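Local coordinates for thioredoxin (Bacillus cereus, PDB 3ZIT), which probably acts as a small glutaredoxin-like thioredoxin that transfers electrons through a redox-active pair of cysteines, at residues Asp33-Lys36 / Ala40-Arg43. The protein carries 1 engineered substitution. Sequence-based numbering, arbitrary orientation. Where two conformers were deposited one is given.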
loop_
_atom_site.group_PDB
_atom_site.type_symbol
_atom_site.label_atom_id
_atom_site.label_comp_id
_atom_site.label_asym_id
_atom_site.label_seq_id
_atom_site.Cartn_x
_atom_site.Cartn_y
_atom_site.Cartn_z
ATOM N N ASP B 33 -17.742 -4.845 -2.936
ATOM C CA ASP B 33 -17.247 -5.174 -4.289
ATOM C C ASP B 33 -18.220 -4.607 -5.271
ATOM O O ASP B 33 -19.336 -5.069 -5.351
ATOM C CB ASP B 33 -17.089 -6.668 -4.379
ATOM C CG ASP B 33 -16.549 -7.130 -5.735
ATOM O OD1 ASP B 33 -16.921 -6.586 -6.737
ATOM O OD2 ASP B 33 -15.770 -8.146 -5.718
ATOM N N VAL B 34 -17.806 -3.557 -5.989
ATOM C CA VAL B 34 -18.702 -2.859 -6.887
ATOM C C VAL B 34 -19.007 -3.608 -8.152
ATOM O O VAL B 34 -19.840 -3.176 -8.920
ATOM C CB VAL B 34 -18.240 -1.405 -7.119
ATOM C CG1 VAL B 34 -18.152 -0.633 -5.859
ATOM C CG2 VAL B 34 -16.934 -1.327 -7.929
ATOM N N LYS B 35 -18.283 -4.699 -8.453
ATOM C CA LYS B 35 -18.681 -5.543 -9.582
ATOM C C LYS B 35 -19.820 -6.452 -9.149
ATOM O O LYS B 35 -20.730 -6.715 -9.911
ATOM C CB LYS B 35 -17.483 -6.356 -10.079
ATOM C CG LYS B 35 -16.470 -5.585 -10.889
ATOM C CD LYS B 35 -17.006 -5.336 -12.285
ATOM C CE LYS B 35 -15.867 -4.724 -13.139
ATOM N NZ LYS B 35 -15.809 -3.235 -12.978
ATOM N N LYS B 36 -19.787 -6.992 -7.930
ATOM C CA LYS B 36 -20.736 -7.999 -7.414
ATOM C C LYS B 36 -21.900 -7.397 -6.727
ATOM O O LYS B 36 -22.879 -8.088 -6.500
ATOM C CB LYS B 36 -20.009 -8.954 -6.482
ATOM C CG LYS B 36 -18.884 -9.707 -7.155
ATOM C CD LYS B 36 -18.176 -10.632 -6.140
ATOM C CE LYS B 36 -16.975 -11.422 -6.635
ATOM N NZ LYS B 36 -15.979 -10.582 -7.295
ATOM N N ALA B 40 -23.792 -1.077 -4.055
ATOM C CA ALA B 40 -22.517 -0.476 -3.716
ATOM C C ALA B 40 -21.951 0.333 -4.918
ATOM O O ALA B 40 -21.466 1.456 -4.726
ATOM C CB ALA B 40 -21.525 -1.543 -3.302
ATOM N N ARG B 41 -22.070 -0.229 -6.108
ATOM C CA ARG B 41 -21.623 0.483 -7.307
ATOM C C ARG B 41 -22.352 1.800 -7.453
ATOM O O ARG B 41 -21.774 2.842 -7.806
ATOM C CB ARG B 41 -21.798 -0.421 -8.514
ATOM C CG ARG B 41 -21.377 0.236 -9.790
ATOM C CD ARG B 41 -21.729 -0.663 -10.928
ATOM N NE ARG B 41 -20.986 -0.424 -12.132
ATOM C CZ ARG B 41 -19.781 -0.903 -12.434
ATOM N NH1 ARG B 41 -19.071 -1.703 -11.601
ATOM N NH2 ARG B 41 -19.267 -0.559 -13.600
ATOM N N ASN B 42 -23.680 1.767 -7.209
ATOM C CA ASN B 42 -24.461 2.993 -7.333
ATOM C C ASN B 42 -24.094 3.992 -6.258
ATOM O O ASN B 42 -24.066 5.186 -6.566
ATOM C CB ASN B 42 -25.943 2.600 -7.279
ATOM C CG ASN B 42 -26.414 2.021 -8.596
ATOM O OD1 ASN B 42 -25.771 2.212 -9.616
ATOM N ND2 ASN B 42 -27.534 1.317 -8.572
ATOM N N ARG B 43 -23.796 3.549 -5.035
ATOM C CA ARG B 43 -23.334 4.508 -4.071
ATOM C C ARG B 43 -21.985 5.175 -4.472
ATOM O O ARG B 43 -21.848 6.386 -4.355
ATOM C CB ARG B 43 -23.138 3.906 -2.659
ATOM C CG ARG B 43 -24.458 3.410 -2.076
ATOM C CD ARG B 43 -24.316 3.123 -0.597
ATOM N NE ARG B 43 -23.331 2.035 -0.291
ATOM C CZ ARG B 43 -23.568 0.735 -0.393
ATOM N NH1 ARG B 43 -24.753 0.212 -0.736
ATOM N NH2 ARG B 43 -22.600 -0.113 -0.086
#
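Arg-41 sets its CG opposite the backbone N (chi1 179°). The chain is extended from CG to NE and then turns at chi4 (84°), which brings NH1 to the carbonyl oxygen of Val-34. In the conformer given, Arg-41 NH1 donates to Val-34 O at 3.2 Å, with an N-H...O angle of 159°. A second conformer was deposited, so this grip is not certain. The oxygen lies close to the guanidinium plane, at its edge. The donor, in contrast, stands well above the carbonyl plane. The aliphatic part of Arg-41 also lies against this oxygen, with CB 3.4 Å from Val-34 O. Val-34 packs its CB and CG1 on the start of the same side chain and on the helix backbone. Val-34 CG1 also lies 4.0 Å from Ala-40 C, with the methyl a little farther off. The contact sits on the connection through helix 38-47 from edge strand 30-33 to strand 55-58 of this thioredoxin-type fold. Tyr-7 of strand 4-8 touches both Val-34 and Ala-40. Lys-35 N donates to Asp-33 OD1 (2.9 Å), an Asx turn. Lys-36 N donates to the same Asp-33 OD1 (3.1 Å), an Asx motif. Asp-33 OD2 forms a salt bridge with Lys-36 NZ. Lys-35 NZ is hydrogen-bonded to Gln-9 OE1.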